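Local coordinates for GphF (Cystobacter violaceus, PDB 6MFC), which probably catalyses the decarboxylation of an acyl substrate in the initiation of polyketide biosynthesis, using a GNAT-like fold, at residues A[67-72]-A[81-86]; A[112-117]-A[147-152]. One frame throughout, in Å; residues are numbered along the deposited sequence.

Contact 1: A[67-72]-A[81-86]; sequences RGCWVL and ATYAQR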
loop_
_atom_site.group_PDB
_atom_site.type_symbol
_atom_site.label_atom_id
_atom_site.label_comp_id
_atom_site.label_asym_id
_atom_site.label_seq_id
_atom_site.Cartn_x
_atom_site.Cartn_y
_atom_site.Cartn_z
ATOM N N ARG A 67 -5.518 -12.816 -9.469
ATOM C CA ARG A 67 -4.139 -12.793 -9.940
ATOM C C ARG A 67 -3.460 -11.452 -9.692
ATOM O O ARG A 67 -2.517 -11.094 -10.410
ATOM C CB ARG A 67 -4.083 -13.164 -11.423
ATOM C CG ARG A 67 -4.464 -14.611 -11.696
ATOM C CD ARG A 67 -3.928 -15.103 -13.031
ATOM N NE ARG A 67 -4.849 -14.856 -14.136
ATOM C CZ ARG A 67 -4.655 -15.291 -15.377
ATOM N NH1 ARG A 67 -3.569 -15.995 -15.671
ATOM N NH2 ARG A 67 -5.543 -15.025 -16.324
ATOM N N GLY A 68 -3.913 -10.703 -8.689
ATOM C CA GLY A 68 -3.296 -9.441 -8.336
ATOM C C GLY A 68 -2.957 -9.358 -6.862
ATOM O O GLY A 68 -2.739 -8.268 -6.326
ATOM N N CYS A 69 -2.914 -10.509 -6.196
ATOM C CA CYS A 69 -2.560 -10.591 -4.786
ATOM C C CYS A 69 -1.543 -11.705 -4.601
ATOM O O CYS A 69 -1.707 -12.796 -5.156
ATOM C CB CYS A 69 -3.798 -10.841 -3.917
ATOM S SG CYS A 69 -5.049 -9.532 -4.008
ATOM N N TRP A 70 -0.491 -11.428 -3.832
ATOM C CA TRP A 70 0.577 -12.386 -3.596
ATOM C C TRP A 70 0.866 -12.503 -2.107
ATOM O O TRP A 70 0.625 -11.573 -1.333
ATOM C CB TRP A 70 1.867 -11.996 -4.327
ATOM C CG TRP A 70 1.747 -12.000 -5.813
ATOM C CD1 TRP A 70 2.104 -13.007 -6.661
ATOM C CD2 TRP A 70 1.239 -10.943 -6.633
ATOM N NE1 TRP A 70 1.849 -12.642 -7.961
ATOM C CE2 TRP A 70 1.317 -11.380 -7.970
ATOM C CE3 TRP A 70 0.726 -9.670 -6.366
ATOM C CZ2 TRP A 70 0.899 -10.589 -9.038
ATOM C CZ3 TRP A 70 0.313 -8.886 -7.427
ATOM C CH2 TRP A 70 0.401 -9.348 -8.746
ATOM N N VAL A 71 1.395 -13.659 -1.720
ATOM C CA VAL A 71 1.867 -13.897 -0.364
ATOM C C VAL A 71 3.330 -14.308 -0.433
ATOM O O VAL A 71 3.782 -14.913 -1.411
ATOM C CB VAL A 71 1.032 -14.969 0.368
ATOM C CG1 VAL A 71 -0.393 -14.483 0.577
ATOM C CG2 VAL A 71 1.045 -16.275 -0.410
ATOM N N LEU A 72 4.076 -13.960 0.611
ATOM C CA LEU A 72 5.470 -14.354 0.749
ATOM C C LEU A 72 5.590 -15.346 1.896
ATOM O O LEU A 72 5.130 -15.074 3.009
ATOM C CB LEU A 72 6.368 -13.138 0.992
ATOM C CG LEU A 72 7.840 -13.415 1.309
ATOM C CD1 LEU A 72 8.459 -14.359 0.290
ATOM C CD2 LEU A 72 8.616 -12.114 1.358
ATOM N N ALA A 81 2.287 -10.052 2.513
ATOM C CA ALA A 81 1.097 -10.074 1.675
ATOM C C ALA A 81 0.946 -8.742 0.954
ATOM O O ALA A 81 1.128 -7.678 1.553
ATOM C CB ALA A 81 -0.163 -10.365 2.501
ATOM N N THR A 82 0.610 -8.809 -0.333
ATOM C CA THR A 82 0.372 -7.626 -1.147
ATOM C C THR A 82 -0.963 -7.768 -1.863
ATOM O O THR A 82 -1.235 -8.803 -2.478
ATOM C CB THR A 82 1.496 -7.415 -2.166
ATOM O OG1 THR A 82 2.697 -7.043 -1.482
ATOM C CG2 THR A 82 1.120 -6.320 -3.146
ATOM N N TYR A 83 -1.790 -6.729 -1.780
ATOM C CA TYR A 83 -3.080 -6.688 -2.450
ATOM C C TYR A 83 -3.074 -5.596 -3.509
ATOM O O TYR A 83 -2.439 -4.551 -3.340
ATOM C CB TYR A 83 -4.212 -6.435 -1.453
ATOM C CG TYR A 83 -4.163 -7.326 -0.236
ATOM C CD1 TYR A 83 -4.812 -8.553 -0.224
ATOM C CD2 TYR A 83 -3.473 -6.939 0.904
ATOM C CE1 TYR A 83 -4.773 -9.370 0.891
ATOM C CE2 TYR A 83 -3.428 -7.749 2.023
ATOM C CZ TYR A 83 -4.080 -8.964 2.012
ATOM O OH TYR A 83 -4.037 -9.775 3.124
ATOM N N ALA A 84 -3.790 -5.841 -4.603
ATOM C CA ALA A 84 -3.846 -4.869 -5.684
ATOM C C ALA A 84 -5.091 -5.110 -6.524
ATOM O O ALA A 84 -5.592 -6.234 -6.612
ATOM C CB ALA A 84 -2.593 -4.933 -6.563
ATOM N N GLN A 85 -5.584 -4.036 -7.135
ATOM C CA GLN A 85 -6.680 -4.117 -8.089
ATOM C C GLN A 85 -6.400 -3.153 -9.231
ATOM O O GLN A 85 -5.668 -2.173 -9.078
ATOM C CB GLN A 85 -8.038 -3.802 -7.445
ATOM C CG GLN A 85 -8.242 -2.348 -7.057
ATOM C CD GLN A 85 -9.581 -2.110 -6.384
ATOM O OE1 GLN A 85 -10.318 -3.052 -6.094
ATOM N NE2 GLN A 85 -9.902 -0.845 -6.132
ATOM N N ARG A 86 -6.988 -3.451 -10.384
ATOM C CA ARG A 86 -6.768 -2.669 -11.593
ATOM C C ARG A 86 -7.836 -1.586 -11.689
ATOM O O ARG A 86 -9.035 -1.890 -11.694
ATOM C CB ARG A 86 -6.794 -3.576 -12.822
ATOM C CG ARG A 86 -6.254 -2.943 -14.090
ATOM C CD ARG A 86 -5.950 -4.009 -15.128
ATOM N NE ARG A 86 -5.307 -3.457 -16.316
ATOM C CZ ARG A 86 -4.728 -4.192 -17.259
ATOM N NH1 ARG A 86 -4.704 -5.514 -17.151
ATOM N NH2 ARG A 86 -4.166 -3.607 -18.307
#

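Contact 2: A[112-117]-A[147-152]; sequences LQLLGL and ENVVGV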
loop_
_atom_site.group_PDB
_atom_site.type_symbol
_atom_site.label_atom_id
_atom_site.label_comp_id
_atom_site.label_asym_id
_atom_site.label_seq_id
_atom_site.Cartn_x
_atom_site.Cartn_y
_atom_site.Cartn_z
ATOM N N LEU A 112 -2.448 -0.126 -11.962
ATOM C CA LEU A 112 -2.687 -1.100 -10.902
ATOM C C LEU A 112 -2.514 -0.417 -9.551
ATOM O O LEU A 112 -1.452 0.149 -9.268
ATOM C CB LEU A 112 -1.736 -2.290 -11.035
ATOM C CG LEU A 112 -1.902 -3.444 -10.045
ATOM C CD1 LEU A 112 -3.245 -4.127 -10.235
ATOM C CD2 LEU A 112 -0.763 -4.442 -10.190
ATOM N N GLN A 113 -3.554 -0.469 -8.724
ATOM C CA GLN A 113 -3.574 0.228 -7.444
ATOM C C GLN A 113 -3.153 -0.711 -6.322
ATOM O O GLN A 113 -3.704 -1.807 -6.185
ATOM C CB GLN A 113 -4.964 0.790 -7.150
ATOM C CG GLN A 113 -5.080 1.429 -5.779
ATOM C CD GLN A 113 -6.517 1.627 -5.352
ATOM O OE1 GLN A 113 -7.443 1.167 -6.019
ATOM N NE2 GLN A 113 -6.713 2.313 -4.232
ATOM N N LEU A 114 -2.188 -0.274 -5.516
ATOM C CA LEU A 114 -1.772 -1.030 -4.342
ATOM C C LEU A 114 -2.749 -0.764 -3.204
ATOM O O LEU A 114 -2.861 0.369 -2.728
ATOM C CB LEU A 114 -0.352 -0.648 -3.928
ATOM C CG LEU A 114 0.804 -1.116 -4.812
ATOM C CD1 LEU A 114 2.130 -0.564 -4.307
ATOM C CD2 LEU A 114 0.841 -2.632 -4.869
ATOM N N LEU A 115 -3.461 -1.804 -2.775
ATOM C CA LEU A 115 -4.353 -1.678 -1.630
ATOM C C LEU A 115 -3.639 -1.934 -0.311
ATOM O O LEU A 115 -4.086 -1.446 0.733
ATOM C CB LEU A 115 -5.536 -2.638 -1.775
ATOM C CG LEU A 115 -6.433 -2.400 -2.991
ATOM C CD1 LEU A 115 -7.548 -3.426 -3.039
ATOM C CD2 LEU A 115 -7.002 -0.992 -2.967
ATOM N N GLY A 116 -2.539 -2.681 -0.338
ATOM C CA GLY A 116 -1.797 -2.972 0.871
ATOM C C GLY A 116 -0.536 -3.771 0.627
ATOM O O GLY A 116 -0.449 -4.538 -0.336
ATOM N N LEU A 117 0.457 -3.585 1.494
ATOM C CA LEU A 117 1.695 -4.364 1.463
ATOM C C LEU A 117 2.131 -4.542 2.913
ATOM O O LEU A 117 2.647 -3.606 3.533
ATOM C CB LEU A 117 2.770 -3.679 0.626
ATOM C CG LEU A 117 4.109 -4.401 0.443
ATOM C CD1 LEU A 117 4.676 -4.116 -0.938
ATOM C CD2 LEU A 117 5.114 -3.994 1.511
ATOM N N GLU A 147 0.190 0.616 -17.020
ATOM C CA GLU A 147 1.160 1.681 -17.226
ATOM C C GLU A 147 1.752 2.234 -15.939
ATOM O O GLU A 147 2.872 2.752 -15.969
ATOM C CB GLU A 147 0.525 2.837 -18.014
ATOM C CG GLU A 147 0.318 2.539 -19.490
ATOM C CD GLU A 147 -0.425 3.647 -20.211
ATOM O OE1 GLU A 147 -1.364 4.217 -19.619
ATOM O OE2 GLU A 147 -0.065 3.953 -21.368
ATOM N N ASN A 148 1.040 2.140 -14.818
ATOM C CA ASN A 148 1.539 2.671 -13.559
ATOM C C ASN A 148 1.081 1.786 -12.412
ATOM O O ASN A 148 0.012 1.173 -12.465
ATOM C CB ASN A 148 1.066 4.110 -13.317
ATOM C CG ASN A 148 1.608 5.082 -14.339
ATOM O OD1 ASN A 148 2.685 5.649 -14.162
ATOM N ND2 ASN A 148 0.860 5.285 -15.418
ATOM N N VAL A 149 1.908 1.728 -11.374
ATOM C CA VAL A 149 1.550 1.129 -10.097
ATOM C C VAL A 149 1.423 2.273 -9.104
ATOM O O VAL A 149 2.419 2.922 -8.762
ATOM C CB VAL A 149 2.585 0.097 -9.630
ATOM C CG1 VAL A 149 2.173 -0.501 -8.291
ATOM C CG2 VAL A 149 2.758 -0.989 -10.676
ATOM N N VAL A 150 0.203 2.543 -8.651
ATOM C CA VAL A 150 -0.060 3.668 -7.770
ATOM C C VAL A 150 -0.644 3.148 -6.462
ATOM O O VAL A 150 -0.996 1.976 -6.329
ATOM C CB VAL A 150 -0.996 4.707 -8.412
ATOM C CG1 VAL A 150 -0.507 5.074 -9.807
ATOM C CG2 VAL A 150 -2.409 4.174 -8.458
ATOM N N GLY A 151 -0.739 4.047 -5.489
ATOM C CA GLY A 151 -1.288 3.708 -4.190
ATOM C C GLY A 151 -1.369 4.945 -3.326
ATOM O O GLY A 151 -0.786 5.987 -3.634
ATOM N N VAL A 152 -2.112 4.814 -2.235
ATOM C CA VAL A 152 -2.272 5.880 -1.255
ATOM C C VAL A 152 -1.466 5.477 -0.028
ATOM O O VAL A 152 -1.921 4.676 0.797
ATOM C CB VAL A 152 -3.745 6.132 -0.912
ATOM C CG1 VAL A 152 -3.863 7.219 0.142
ATOM C CG2 VAL A 152 -4.519 6.514 -2.163
#

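Contact 1: A[67-72]-A[81-86]
The β hairpin formed by strands 70-74 and 77-87, part of the N-terminal half of the GNAT-like sheet, is clasped here by Trp70 and Thr82. These residues form an antiparallel hydrogen-bonded pair joined by two backbone bonds, Trp70 N to Thr82 O at 3.0 Å and Thr82 N to Trp70 O at 2.9 Å. Each carbonyl oxygen is also approached by a CA-H group, that of Cys69 at Thr82 O and that of Ala81 at Trp70 O. The side chains of Trp70 and Thr82 share the face covered by helix 128-140, where Phe135 meets the indole edge-to-face. On the other face, Val71 pairs with Ala81, and both touch Leu39 of helix 36-46. Cys69 SG, set anti to its own carbonyl carbon (chi1 -61°), comes within 3.9 Å of Tyr83 CD1 and makes an oblique sulfur-aromatic contact with the ring. That ring also has a cation-pi partner in Arg61. Nearby, Gly68 O lies 3.2 Å from Ala84 N, but the angle is too poor for a hydrogen bond. Directional bonding within this contact is therefore carried by the backbone of Trp70 and Thr82, while across the strands the side chains add little beyond the Cys69-Tyr83 contact and pack mainly on the covering helices.

Contact 2: A[112-117]-A[147-152]
Leu114 and Val149 lean against each other on one face of two parallel strands, their side chains crossing obliquely. The branch point of the leucine does the touching: Leu114 CG sits 3.8 Å from Val149 CG1, and Leu114 CD1 reaches the same methyl at 4.0 Å. Two torsions bring them together. Leu114 carries CG beside its backbone N (chi1 -72°), whereas Val149 sends CG1 away from its own N (chi1 180°). Leu112 shares their face, and helix 128-140 covers it, setting Val136 against Leu114 and both Leu137 and Ala140 against Val149. That helix links the two strands in a right-handed β-α-β crossover, the unit that in GNAT proteins carries the parallel pair at the centre of the sheet. The axes diverge by 36°, consistent with the splay that opens the acyl-CoA cleft in relatives; a pentaethylene glycol, probably from the crystallisation liquor, lies about 4 Å from the Leu114 side chain. At Leu115 and Gly116, which both face Tyr83, strand 111-119 forms a classic β bulge. The backbone ladder runs from Leu112 N to Asn148 O (2.8 Å), through Val150 N to Leu112 O (3.0 Å), to Leu114 N and Val150 O (2.7 Å). On the reverse face, Gln113 CB approaches Val150 CG2 at 4.4 Å, and the extended glutamine chain carries OE1 to a hydrogen bond with Gln85 NE2.

Overall arrangement
Contacts 1 and 2 follow in series along the chain, the hairpin closing before the parallel pair begins, and their centres lie about 10 Å apart in one mixed sheet. Strands 77-87 and 111-119 are antiparallel neighbours in it and join the two contacts directly: Gln85 O lies 2.7 Å from Gln113 N, a probable hydrogen bond, and Ala84 CB packs on Gln113 O. The four strands run side by side in chain order, 70-74, 77-87, 111-119 and 148-153, with helix 128-140 lying over one face of both contacts. This illustrates how the GNAT fold couples an antiparallel half to a diverging parallel pair, a scaffold here apparently turned to decarboxylation.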